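Local coordinates for DNA/RNA-binding protein Alba (Thermoplasma volcanium, PDB 4Z9E) that probably binds double-stranded DNA tightly without sequence specificity, compacting it as a histone-like chromosomal protein of archaea, and probably also binds RNA, at residues Ile7-Lys12 / Ile41-Asp46; Met15-Ala20 / Val45-Ile50; Lys35-Thr40 / Ser78-Ile83; Glu63-Thr68 / Ser82-Leu87. All coordinates share one frame; numbering follows the deposited sequence.

Interaction 1. Residues Ile7-Lys12 / Ile41-Asp46; sequences IFVGKK and ISKAVD
Val9 and Ala44 come closest in the backbone, CA to CA 6.0 Å, where the chain leaving strand 6-8 runs past the first turns of helix 41-55. Val9 directs its CB at the helix. Its CG1, anti to the backbone N (chi1 169°), touches Lys43 CD at 3.6 Å and lies a little farther from Lys43 CG, and the two side chains cross obliquely. The same valine reaches the helix proper through CB, 4.4 Å from Ala44 CB, and both residues also pack on Ile34 of the neighbouring strand. About its CG-CD bond the lysine bends (chi3 -88°), which brings CE about equally near Gly10 O and Lys12 O. The ammonium group bonds to two main-chain oxygens: Lys43 NZ donates to Gly10 O at 2.9 Å, in the carbonyl plane on a lone pair, and to Lys12 O at 2.7 Å, there tilted 29° from the carbonyl plane. Lys11 O lies 3.4 Å from Lys43 NZ. The loop thus curls round the end of one lysine, and its carbonyl dipoles would help to offset that charge. An alanine in place of Lys43 would probably leave the carbonyls of Gly10 and Lys12 without their common donor, take the aliphatic cover from Val9 CG1 and set the loop freer to move. A short first strand leading into a lysine-bearing loop beside the second helix is characteristic of the Alba fold, in relatives of which basic residues of this loop are thought to face DNA, as they probably do here.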
loop_
_atom_site.group_PDB
_atom_site.type_symbol
_atom_site.label_atom_id
_atom_site.label_comp_id
_atom_site.label_asym_id
_atom_site.label_seq_id
_atom_site.Cartn_x
_atom_site.Cartn_y
_atom_site.Cartn_z
ATOM N N ILE A 7 -7.852 7.338 -11.296
ATOM C CA ILE A 7 -6.632 7.060 -12.023
ATOM C C ILE A 7 -6.202 5.618 -11.757
ATOM O O ILE A 7 -5.791 5.276 -10.645
ATOM C CB ILE A 7 -5.554 8.119 -11.673
ATOM C CG1 ILE A 7 -5.996 9.479 -12.229
ATOM C CG2 ILE A 7 -4.191 7.757 -12.253
ATOM C CD1 ILE A 7 -5.570 10.675 -11.409
ATOM N N PHE A 8 -6.346 4.766 -12.774
ATOM C CA PHE A 8 -5.895 3.385 -12.676
ATOM C C PHE A 8 -4.416 3.319 -12.983
ATOM O O PHE A 8 -4.001 3.527 -14.121
ATOM C CB PHE A 8 -6.666 2.483 -13.627
ATOM C CG PHE A 8 -8.111 2.324 -13.257
ATOM C CD1 PHE A 8 -8.500 1.338 -12.342
ATOM C CD2 PHE A 8 -9.088 3.175 -13.797
ATOM C CE1 PHE A 8 -9.832 1.194 -11.984
ATOM C CE2 PHE A 8 -10.426 3.040 -13.438
ATOM C CZ PHE A 8 -10.794 2.045 -12.533
ATOM N N VAL A 9 -3.613 3.009 -11.973
ATOM C CA VAL A 9 -2.185 3.017 -12.175
ATOM C C VAL A 9 -1.760 1.698 -12.752
ATOM O O VAL A 9 -1.937 0.681 -12.125
ATOM C CB VAL A 9 -1.427 3.332 -10.881
ATOM C CG1 VAL A 9 0.059 3.073 -11.059
ATOM C CG2 VAL A 9 -1.694 4.777 -10.499
ATOM N N GLY A 10 -1.196 1.739 -13.957
ATOM C CA GLY A 10 -0.710 0.546 -14.650
ATOM C C GLY A 10 0.765 0.605 -15.028
ATOM O O GLY A 10 1.629 0.947 -14.197
ATOM N N LYS A 11 1.056 0.284 -16.289
ATOM C CA LYS A 11 2.439 0.016 -16.702
ATOM C C LYS A 11 3.242 1.210 -17.236
ATOM O O LYS A 11 4.463 1.107 -17.343
ATOM C CB LYS A 11 2.522 -1.197 -17.658
ATOM C CG LYS A 11 2.306 -2.560 -16.978
ATOM C CD LYS A 11 3.148 -2.765 -15.702
ATOM C CE LYS A 11 2.670 -3.938 -14.840
ATOM N NZ LYS A 11 1.273 -3.791 -14.311
ATOM N N LYS A 12 2.570 2.323 -17.559
ATOM C CA LYS A 12 3.252 3.555 -18.008
ATOM C C LYS A 12 4.257 4.120 -16.972
ATOM O O LYS A 12 4.187 3.792 -15.788
ATOM C CB LYS A 12 2.218 4.627 -18.335
ATOM C CG LYS A 12 1.302 4.266 -19.487
ATOM C CD LYS A 12 0.272 5.358 -19.700
ATOM C CE LYS A 12 -0.675 4.978 -20.827
ATOM N NZ LYS A 12 -1.585 6.116 -21.112
ATOM N N ILE A 41 0.749 -1.799 -6.801
ATOM C CA ILE A 41 0.483 -1.132 -5.522
ATOM C C ILE A 41 1.689 -0.286 -5.049
ATOM O O ILE A 41 1.508 0.817 -4.515
ATOM C CB ILE A 41 0.035 -2.154 -4.457
ATOM C CG1 ILE A 41 -1.360 -2.683 -4.820
ATOM C CG2 ILE A 41 0.050 -1.566 -3.051
ATOM C CD1 ILE A 41 -1.828 -3.829 -3.951
ATOM N N SER A 42 2.907 -0.777 -5.277
ATOM C CA SER A 42 4.107 0.010 -5.020
ATOM C C SER A 42 4.119 1.310 -5.808
ATOM O O SER A 42 4.440 2.381 -5.287
ATOM C CB SER A 42 5.337 -0.812 -5.392
ATOM O OG SER A 42 5.656 -1.674 -4.334
ATOM N N LYS A 43 3.822 1.198 -7.089
ATOM C CA LYS A 43 3.847 2.349 -7.957
ATOM C C LYS A 43 2.739 3.359 -7.605
ATOM O O LYS A 43 2.959 4.563 -7.675
ATOM C CB LYS A 43 3.760 1.893 -9.409
ATOM C CG LYS A 43 3.895 3.010 -10.426
ATOM C CD LYS A 43 3.529 2.558 -11.831
ATOM C CE LYS A 43 4.708 1.971 -12.561
ATOM N NZ LYS A 43 4.342 1.834 -13.996
ATOM N N ALA A 44 1.555 2.887 -7.227
ATOM C CA ALA A 44 0.495 3.801 -6.815
ATOM C C ALA A 44 0.934 4.645 -5.617
ATOM O O ALA A 44 0.640 5.833 -5.555
ATOM C CB ALA A 44 -0.797 3.052 -6.505
ATOM N N VAL A 45 1.595 4.022 -4.651
ATOM C CA VAL A 45 2.133 4.744 -3.487
ATOM C C VAL A 45 3.152 5.789 -3.925
ATOM O O VAL A 45 3.045 6.942 -3.519
ATOM C CB VAL A 45 2.742 3.803 -2.418
ATOM C CG1 VAL A 45 3.325 4.611 -1.258
ATOM C CG2 VAL A 45 1.670 2.866 -1.862
ATOM N N ASP A 46 4.109 5.398 -4.767
ATOM C CA ASP A 46 5.016 6.360 -5.420
ATOM C C ASP A 46 4.293 7.562 -6.055
ATOM O O ASP A 46 4.681 8.724 -5.810
ATOM C CB ASP A 46 5.892 5.693 -6.502
ATOM C CG ASP A 46 6.864 4.638 -5.950
ATOM O OD1 ASP A 46 7.134 4.564 -4.715
ATOM O OD2 ASP A 46 7.379 3.860 -6.793
#

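Interaction 2. Residues Met15-Ala20 / Val45-Ile50; sequences MNYVLA and VDVAEI
Tyr17 supplies the flat group, and it meets Val47 at the root of the ring: Val47 CG2 lies 3.6 Å from Tyr17 CB and approaches the ring itself obliquely. CG of the tyrosine is anti to the carbonyl carbon (chi1 -59°), and the ring leads off from helix 45-50 toward the loop after strand 6-8, where its OH is hydrogen-bonded to Lys12 N. Val47 points at the facing helix and sets both methyls against Tyr17 CB. Behind these side chains the backbones come near, Val18 CA and Val47 CA being 5.5 Å apart. The two helices of the Alba fold, 14-25 and 41-55, meet here as a close pair: the axes of 15-20 and 45-50 approach to 9.0 Å, with their N-to-C directions 54° apart. Val18 fits against two residues of the partner helix. Its CG2 stands 3.8 Å from Val47 O. The same methyl meets Ile50 CG2 at 4.0 Å, and the side chains of Val18 and Ile50 cross at about a right angle. Met15 starts away from the partner helix, but its sulfur returns to the margin of the contact, with SD 4.2 Å from Ile50 CG2. Phe55, at the end of helix 41-55, packs on both Val18 and Ile50, while Glu49 bonds through OE1 to Thr68 OG1 of the second subunit.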
loop_
_atom_site.group_PDB
_atom_site.type_symbol
_atom_site.label_atom_id
_atom_site.label_comp_id
_atom_site.label_asym_id
_atom_site.label_seq_id
_atom_site.Cartn_x
_atom_site.Cartn_y
_atom_site.Cartn_z
ATOM N N MET A 15 5.523 9.146 -13.870
ATOM C CA MET A 15 5.239 10.570 -13.998
ATOM C C MET A 15 3.985 10.838 -14.826
ATOM O O MET A 15 3.311 11.830 -14.592
ATOM C CB MET A 15 6.431 11.322 -14.551
ATOM C CG MET A 15 7.626 11.351 -13.596
ATOM S SD MET A 15 7.248 12.113 -12.012
ATOM C CE MET A 15 8.870 12.695 -11.522
ATOM N N ASN A 16 3.654 9.948 -15.761
ATOM C CA ASN A 16 2.350 10.032 -16.444
ATOM C C ASN A 16 1.207 10.113 -15.472
ATOM O O ASN A 16 0.299 10.933 -15.625
ATOM C CB ASN A 16 2.114 8.844 -17.386
ATOM C CG ASN A 16 2.990 8.908 -18.589
ATOM O OD1 ASN A 16 2.655 9.577 -19.566
ATOM N ND2 ASN A 16 4.159 8.301 -18.501
ATOM N N TYR A 17 1.264 9.260 -14.455
ATOM C CA TYR A 17 0.190 9.203 -13.492
ATOM C C TYR A 17 0.220 10.414 -12.583
ATOM O O TYR A 17 -0.827 10.925 -12.198
ATOM C CB TYR A 17 0.224 7.878 -12.749
ATOM C CG TYR A 17 0.096 6.685 -13.685
ATOM C CD1 TYR A 17 -1.097 6.426 -14.369
ATOM C CD2 TYR A 17 1.169 5.824 -13.894
ATOM C CE1 TYR A 17 -1.205 5.339 -15.242
ATOM C CE2 TYR A 17 1.071 4.732 -14.759
ATOM C CZ TYR A 17 -0.112 4.488 -15.421
ATOM O OH TYR A 17 -0.181 3.383 -16.256
ATOM N N VAL A 18 1.422 10.904 -12.270
ATOM C CA VAL A 18 1.543 12.099 -11.446
ATOM C C VAL A 18 0.932 13.279 -12.211
ATOM O O VAL A 18 0.240 14.129 -11.637
ATOM C CB VAL A 18 3.012 12.389 -11.077
ATOM C CG1 VAL A 18 3.141 13.714 -10.321
ATOM C CG2 VAL A 18 3.593 11.264 -10.237
ATOM N N LEU A 19 1.167 13.300 -13.520
ATOM C CA LEU A 19 0.626 14.326 -14.398
ATOM C C LEU A 19 -0.897 14.293 -14.444
ATOM O O LEU A 19 -1.553 15.343 -14.325
ATOM C CB LEU A 19 1.217 14.180 -15.803
ATOM C CG LEU A 19 0.917 15.290 -16.832
ATOM C CD1 LEU A 19 1.342 16.677 -16.352
ATOM C CD2 LEU A 19 1.580 14.956 -18.154
ATOM N N ALA A 20 -1.454 13.093 -14.614
ATOM C CA ALA A 20 -2.896 12.896 -14.600
ATOM C C ALA A 20 -3.541 13.445 -13.330
ATOM O O ALA A 20 -4.606 14.061 -13.372
ATOM C CB ALA A 20 -3.193 11.419 -14.737
ATOM N N VAL A 45 1.595 4.022 -4.651
ATOM C CA VAL A 45 2.133 4.744 -3.487
ATOM C C VAL A 45 3.152 5.789 -3.925
ATOM O O VAL A 45 3.045 6.942 -3.519
ATOM C CB VAL A 45 2.742 3.803 -2.418
ATOM C CG1 VAL A 45 3.325 4.611 -1.258
ATOM C CG2 VAL A 45 1.670 2.866 -1.862
ATOM N N ASP A 46 4.109 5.398 -4.767
ATOM C CA ASP A 46 5.016 6.360 -5.420
ATOM C C ASP A 46 4.293 7.562 -6.055
ATOM O O ASP A 46 4.681 8.724 -5.810
ATOM C CB ASP A 46 5.892 5.693 -6.502
ATOM C CG ASP A 46 6.864 4.638 -5.950
ATOM O OD1 ASP A 46 7.134 4.564 -4.715
ATOM O OD2 ASP A 46 7.379 3.860 -6.793
ATOM N N VAL A 47 3.274 7.290 -6.884
ATOM C CA VAL A 47 2.542 8.347 -7.568
ATOM C C VAL A 47 2.032 9.352 -6.567
ATOM O O VAL A 47 2.234 10.543 -6.737
ATOM C CB VAL A 47 1.368 7.814 -8.416
ATOM C CG1 VAL A 47 0.395 8.928 -8.777
ATOM C CG2 VAL A 47 1.895 7.126 -9.662
ATOM N N ALA A 48 1.396 8.872 -5.511
ATOM C CA ALA A 48 0.852 9.768 -4.488
ATOM C C ALA A 48 1.926 10.473 -3.692
ATOM O O ALA A 48 1.711 11.582 -3.228
ATOM C CB ALA A 48 -0.085 9.027 -3.532
ATOM N N GLU A 49 3.060 9.827 -3.485
ATOM C CA GLU A 49 4.088 10.448 -2.664
ATOM C C GLU A 49 4.870 11.509 -3.433
ATOM O O GLU A 49 5.199 12.560 -2.896
ATOM C CB GLU A 49 5.004 9.400 -2.054
ATOM C CG GLU A 49 4.365 8.727 -0.858
ATOM C CD GLU A 49 4.486 9.584 0.390
ATOM O OE1 GLU A 49 5.625 9.908 0.756
ATOM O OE2 GLU A 49 3.466 9.957 1.010
ATOM N N ILE A 50 5.125 11.248 -4.705
ATOM C CA ILE A 50 5.789 12.231 -5.547
ATOM C C ILE A 50 4.909 13.460 -5.675
ATOM O O ILE A 50 5.373 14.606 -5.552
ATOM C CB ILE A 50 6.067 11.657 -6.948
ATOM C CG1 ILE A 50 7.183 10.644 -6.871
ATOM C CG2 ILE A 50 6.466 12.748 -7.915
ATOM C CD1 ILE A 50 7.193 9.699 -8.046
#

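Interaction 3. Residues Lys35-Thr40 / Ser78-Ile83; sequences KARGKT and SNVSSI
Ala36 and Ile83 form an antiparallel hydrogen-bonded pair: Ala36 N donates to Ile83 O at 3.1 Å and Ile83 N returns a bond to Ala36 O at 2.9 Å. Gly38 N adds a third main-chain bond, to Ser81 O at 2.9 Å. Between them Arg37 and Ser82 make a non-hydrogen-bonded pair, and Arg37 CA gives a CA-H...O contact to Ser81 O. Among the polar side chains, Lys35 turns at chi2 (88°), which brings CD to 3.3 Å from Ile83 O; its NZ ends 3.4 Å from Ser82 OG and forms a salt bridge with Glu69. An alanine in place of Lys35 would probably leave the Glu69 carboxylate without this countercharge and uncover Ile83 O. Packing contacts gather at the strand end, where Val80 CG2 lies against the Gly38 backbone, 3.5 Å from Gly38 N, and Val80 CG1 meets Arg37 CD. Gly38 has a positive phi (63°), and a side chain there would crowd Val80 CG2. Ala36 CB and Ile83 CG2, 4.4 Å apart, form an apolar pair on the face covered by helix 41-55, while Ser81 OG bonds Asp46 of the second subunit. Strands 31-37 and 80-88 are the central antiparallel pair of the Alba sheet, and this end of it adjoins the dimer interface.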
loop_
_atom_site.group_PDB
_atom_site.type_symbol
_atom_site.label_atom_id
_atom_site.label_comp_id
_atom_site.label_asym_id
_atom_site.label_seq_id
_atom_site.Cartn_x
_atom_site.Cartn_y
_atom_site.Cartn_z
ATOM N N LYS A 35 -5.881 4.133 -7.910
ATOM C CA LYS A 35 -6.231 2.726 -7.737
ATOM C C LYS A 35 -5.218 1.832 -8.433
ATOM O O LYS A 35 -4.846 2.096 -9.561
ATOM C CB LYS A 35 -7.642 2.464 -8.290
ATOM C CG LYS A 35 -8.157 1.041 -8.104
ATOM C CD LYS A 35 -8.885 0.825 -6.768
ATOM C CE LYS A 35 -8.610 -0.561 -6.164
ATOM N NZ LYS A 35 -8.690 -1.691 -7.141
ATOM N N ALA A 36 -4.771 0.773 -7.755
ATOM C CA ALA A 36 -3.857 -0.196 -8.339
ATOM C C ALA A 36 -4.033 -1.591 -7.728
ATOM O O ALA A 36 -4.549 -1.723 -6.622
ATOM C CB ALA A 36 -2.412 0.267 -8.149
ATOM N N ARG A 37 -3.538 -2.611 -8.428
ATOM C CA ARG A 37 -3.650 -4.003 -8.034
ATOM C C ARG A 37 -2.297 -4.694 -8.163
ATOM O O ARG A 37 -1.508 -4.383 -9.063
ATOM C CB ARG A 37 -4.602 -4.753 -8.977
ATOM C CG ARG A 37 -6.016 -4.232 -9.094
ATOM C CD ARG A 37 -6.871 -5.374 -9.620
ATOM N NE ARG A 37 -7.769 -4.979 -10.693
ATOM C CZ ARG A 37 -7.391 -4.798 -11.958
ATOM N NH1 ARG A 37 -6.120 -4.960 -12.309
ATOM N NH2 ARG A 37 -8.287 -4.446 -12.878
ATOM N N GLY A 38 -2.064 -5.679 -7.295
ATOM C CA GLY A 38 -0.886 -6.523 -7.388
ATOM C C GLY A 38 0.425 -5.771 -7.206
ATOM O O GLY A 38 0.562 -4.960 -6.309
ATOM N N LYS A 39 1.383 -6.075 -8.069
ATOM C CA LYS A 39 2.702 -5.487 -8.043
ATOM C C LYS A 39 2.657 -3.958 -8.052
ATOM O O LYS A 39 3.391 -3.317 -7.294
ATOM C CB LYS A 39 3.536 -6.015 -9.206
ATOM C CG LYS A 39 3.872 -7.498 -9.109
ATOM C CD LYS A 39 4.688 -7.958 -10.320
ATOM C CE LYS A 39 5.066 -9.440 -10.244
ATOM N NZ LYS A 39 5.841 -9.867 -11.451
ATOM N N THR A 40 1.754 -3.380 -8.839
ATOM C CA THR A 40 1.730 -1.935 -9.034
ATOM C C THR A 40 1.220 -1.122 -7.845
ATOM O O THR A 40 1.268 0.111 -7.865
ATOM C CB THR A 40 1.017 -1.549 -10.350
ATOM O OG1 THR A 40 -0.176 -2.305 -10.475
ATOM C CG2 THR A 40 1.897 -1.911 -11.534
ATOM N N SER A 78 -4.545 -17.554 -8.030
ATOM C CA SER A 78 -4.626 -16.528 -6.987
ATOM C C SER A 78 -5.631 -15.430 -7.263
ATOM O O SER A 78 -6.091 -15.213 -8.396
ATOM C CB SER A 78 -3.261 -15.873 -6.738
ATOM O OG SER A 78 -2.424 -16.704 -5.955
ATOM N N ASN A 79 -5.952 -14.742 -6.180
ATOM C CA ASN A 79 -6.644 -13.479 -6.210
ATOM C C ASN A 79 -5.603 -12.360 -6.067
ATOM O O ASN A 79 -4.394 -12.617 -6.081
ATOM C CB ASN A 79 -7.600 -13.449 -5.030
ATOM C CG ASN A 79 -8.717 -14.455 -5.174
ATOM O OD1 ASN A 79 -9.288 -14.627 -6.261
ATOM N ND2 ASN A 79 -9.054 -15.111 -4.075
ATOM N N VAL A 80 -6.041 -11.123 -5.873
ATOM C CA VAL A 80 -5.086 -10.042 -5.948
ATOM C C VAL A 80 -5.423 -8.938 -4.983
ATOM O O VAL A 80 -6.606 -8.626 -4.800
ATOM C CB VAL A 80 -4.977 -9.550 -7.418
ATOM C CG1 VAL A 80 -6.262 -8.863 -7.914
ATOM C CG2 VAL A 80 -3.711 -8.760 -7.648
ATOM N N SER A 81 -4.383 -8.385 -4.342
ATOM C CA SER A 81 -4.508 -7.221 -3.454
ATOM C C SER A 81 -4.758 -5.924 -4.255
ATOM O O SER A 81 -4.305 -5.760 -5.394
ATOM C CB SER A 81 -3.236 -7.052 -2.627
ATOM O OG SER A 81 -3.130 -8.003 -1.576
ATOM N N SER A 82 -5.472 -4.991 -3.647
ATOM C CA SER A 82 -5.742 -3.733 -4.297
ATOM C C SER A 82 -5.673 -2.566 -3.301
ATOM O O SER A 82 -5.905 -2.740 -2.088
ATOM C CB SER A 82 -7.097 -3.787 -5.010
ATOM O OG SER A 82 -8.097 -3.208 -4.209
ATOM N N ILE A 83 -5.342 -1.384 -3.811
ATOM C CA ILE A 83 -5.304 -0.184 -2.985
ATOM C C ILE A 83 -6.086 0.892 -3.706
ATOM O O ILE A 83 -6.108 0.943 -4.935
ATOM C CB ILE A 83 -3.869 0.271 -2.636
ATOM C CG1 ILE A 83 -3.884 1.408 -1.616
ATOM C CG2 ILE A 83 -3.142 0.731 -3.876
ATOM C CD1 ILE A 83 -2.518 1.763 -1.046
#

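Interaction 4. Residues Glu63-Thr68 / Ser82-Leu87; sequences EIRLDT and SIEITL
Arg65 and Glu84 run alongside each other off the same face, yet their guanidinium and carboxylate planes stand 74° apart. Arg65 NH2 is 3.2 Å from Glu84 OE1, which sits well out of the guanidinium plane, so charge alone makes this salt bridge. Asp67 takes another part of the group: Arg65 NH1 gives a weak bond to Asp67 OD2 at 2.7 Å, and Asp67 OD1 lies at the guanidinium edge, in plane. The carboxylates of Glu63 and Glu84 are turned 48° against each other, with Glu63 OE2 3.8 Å from Glu84 OE2, like charges whose repulsion Arg65 would probably ease, since its NE also makes a long ion pair with Glu63 OE2. All this lies on one face of the antiparallel hairpin formed by strands 60-69 and 80-88, zipped by main-chain bonds such as Arg65 N to Glu84 O at 2.9 Å. A water accepts from Ser82 OG at 2.6 Å and donates to Asp67 OD2, bridging the strands. The opposite face is apolar. Leu66 and Ile83 run alongside each other, and Ile83 CG1, anti to the backbone N (chi1 -172°), touches Leu66 CD2 at 3.6 Å. Ile83 CD1 reaches Ile64 CG2 at 3.8 Å, again side by side. Leu66 of the second subunit packs on Ile64 and Ile85 at the dimer interface.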
loop_
_atom_site.group_PDB
_atom_site.type_symbol
_atom_site.label_atom_id
_atom_site.label_comp_id
_atom_site.label_asym_id
_atom_site.label_seq_id
_atom_site.Cartn_x
_atom_site.Cartn_y
_atom_site.Cartn_z
ATOM N N GLU A 63 -8.365 9.214 2.520
ATOM C CA GLU A 63 -8.410 7.822 2.990
ATOM C C GLU A 63 -7.632 6.825 2.103
ATOM O O GLU A 63 -7.413 7.040 0.892
ATOM C CB GLU A 63 -9.852 7.345 3.192
ATOM C CG GLU A 63 -10.650 7.181 1.907
ATOM C CD GLU A 63 -11.731 6.110 2.012
ATOM O OE1 GLU A 63 -12.316 5.944 3.108
ATOM O OE2 GLU A 63 -12.006 5.427 0.993
ATOM N N ILE A 64 -7.207 5.735 2.731
ATOM C CA ILE A 64 -6.545 4.647 2.045
ATOM C C ILE A 64 -7.319 3.359 2.330
ATOM O O ILE A 64 -7.522 3.015 3.490
ATOM C CB ILE A 64 -5.086 4.517 2.521
ATOM C CG1 ILE A 64 -4.328 5.812 2.266
ATOM C CG2 ILE A 64 -4.391 3.385 1.791
ATOM C CD1 ILE A 64 -3.251 6.127 3.284
ATOM N N ARG A 65 -7.776 2.669 1.284
ATOM C CA ARG A 65 -8.450 1.372 1.451
ATOM C C ARG A 65 -7.627 0.231 0.872
ATOM O O ARG A 65 -7.134 0.310 -0.274
ATOM C CB ARG A 65 -9.846 1.382 0.818
ATOM C CG ARG A 65 -10.835 2.288 1.543
ATOM C CD ARG A 65 -12.254 1.711 1.612
ATOM N NE ARG A 65 -12.964 1.758 0.327
ATOM C CZ ARG A 65 -13.135 0.722 -0.500
ATOM N NH1 ARG A 65 -12.657 -0.483 -0.193
ATOM N NH2 ARG A 65 -13.799 0.894 -1.645
ATOM N N LEU A 66 -7.471 -0.832 1.651
ATOM C CA LEU A 66 -6.872 -2.046 1.138
ATOM C C LEU A 66 -7.935 -3.128 0.997
ATOM O O LEU A 66 -8.732 -3.306 1.908
ATOM C CB LEU A 66 -5.756 -2.518 2.052
ATOM C CG LEU A 66 -4.615 -1.520 2.268
ATOM C CD1 LEU A 66 -3.542 -2.049 3.214
ATOM C CD2 LEU A 66 -3.967 -1.181 0.948
ATOM N N ASP A 67 -7.946 -3.832 -0.139
ATOM C CA ASP A 67 -8.889 -4.938 -0.384
ATOM C C ASP A 67 -8.222 -6.092 -1.114
ATOM O O ASP A 67 -7.046 -6.035 -1.483
ATOM C CB ASP A 67 -10.077 -4.501 -1.256
ATOM C CG ASP A 67 -10.896 -3.396 -0.637
ATOM O OD1 ASP A 67 -11.180 -3.486 0.575
ATOM O OD2 ASP A 67 -11.282 -2.445 -1.374
ATOM N N THR A 68 -9.007 -7.139 -1.320
ATOM C CA THR A 68 -8.648 -8.247 -2.193
ATOM C C THR A 68 -9.720 -8.361 -3.278
ATOM O O THR A 68 -10.904 -8.201 -3.017
ATOM C CB THR A 68 -8.538 -9.547 -1.383
ATOM O OG1 THR A 68 -7.671 -9.315 -0.282
ATOM C CG2 THR A 68 -7.939 -10.669 -2.184
ATOM N N SER A 82 -5.472 -4.991 -3.647
ATOM C CA SER A 82 -5.742 -3.733 -4.297
ATOM C C SER A 82 -5.673 -2.566 -3.301
ATOM O O SER A 82 -5.905 -2.740 -2.088
ATOM C CB SER A 82 -7.097 -3.787 -5.010
ATOM O OG SER A 82 -8.097 -3.208 -4.209
ATOM N N ILE A 83 -5.342 -1.384 -3.811
ATOM C CA ILE A 83 -5.304 -0.184 -2.985
ATOM C C ILE A 83 -6.086 0.892 -3.706
ATOM O O ILE A 83 -6.108 0.943 -4.935
ATOM C CB ILE A 83 -3.869 0.271 -2.636
ATOM C CG1 ILE A 83 -3.884 1.408 -1.616
ATOM C CG2 ILE A 83 -3.142 0.731 -3.876
ATOM C CD1 ILE A 83 -2.518 1.763 -1.046
ATOM N N GLU A 84 -6.761 1.712 -2.912
ATOM C CA GLU A 84 -7.454 2.881 -3.382
ATOM C C GLU A 84 -6.984 3.989 -2.458
ATOM O O GLU A 84 -7.158 3.891 -1.234
ATOM C CB GLU A 84 -8.958 2.657 -3.276
ATOM C CG GLU A 84 -9.843 3.840 -3.615
ATOM C CD GLU A 84 -11.323 3.572 -3.313
ATOM O OE1 GLU A 84 -11.826 2.467 -3.653
ATOM O OE2 GLU A 84 -11.992 4.464 -2.731
ATOM N N ILE A 85 -6.338 5.005 -3.040
ATOM C CA ILE A 85 -5.839 6.187 -2.305
ATOM C C ILE A 85 -6.605 7.443 -2.735
ATOM O O ILE A 85 -6.618 7.809 -3.925
ATOM C CB ILE A 85 -4.323 6.427 -2.529
ATOM C CG1 ILE A 85 -3.507 5.171 -2.253
ATOM C CG2 ILE A 85 -3.803 7.547 -1.647
ATOM C CD1 ILE A 85 -2.129 5.197 -2.888
ATOM N N THR A 86 -7.236 8.096 -1.763
ATOM C CA THR A 86 -7.985 9.328 -2.000
ATOM C C THR A 86 -7.173 10.542 -1.575
ATOM O O THR A 86 -6.797 10.646 -0.421
ATOM C CB THR A 86 -9.321 9.338 -1.212
ATOM O OG1 THR A 86 -10.077 8.190 -1.579
ATOM C CG2 THR A 86 -10.147 10.582 -1.513
ATOM N N LEU A 87 -6.951 11.471 -2.500
ATOM C CA LEU A 87 -6.304 12.735 -2.171
ATOM C C LEU A 87 -7.254 13.929 -2.238
ATOM O O LEU A 87 -8.227 13.926 -3.023
ATOM C CB LEU A 87 -5.145 12.965 -3.133
ATOM C CG LEU A 87 -4.040 11.905 -3.204
ATOM C CD1 LEU A 87 -3.017 12.274 -4.276
ATOM C CD2 LEU A 87 -3.359 11.767 -1.849
HETATM O O HOH W 1 -9.563 5.690 -0.756
HETATM O O HOH W 2 -8.825 -1.329 -2.493
#

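In the fold
From the N terminus, interaction 1 closes the first long loop, bringing the end of strand 6-8 to helix 41-55. Interaction 2 begins within that loop, on helix 14-25, and ends one turn farther along helix 41-55, the helix that interaction 1 uses; Tyr17 also joins the two. Interaction 3 crosses both, since it leaves strand 31-37 before helix 41-55 and finds its partner only in strand 80-88. It meets interaction 1 in the sheet, where Ile7 and Val9 bond to Lys35 of strand 31-37. Interaction 4 follows interactions 1 and 2 in series, closes the hairpin of strands 60-69 and 80-88 and shares Ser82 and Ile83 with interaction 3. Together they tie two helices to one sheet.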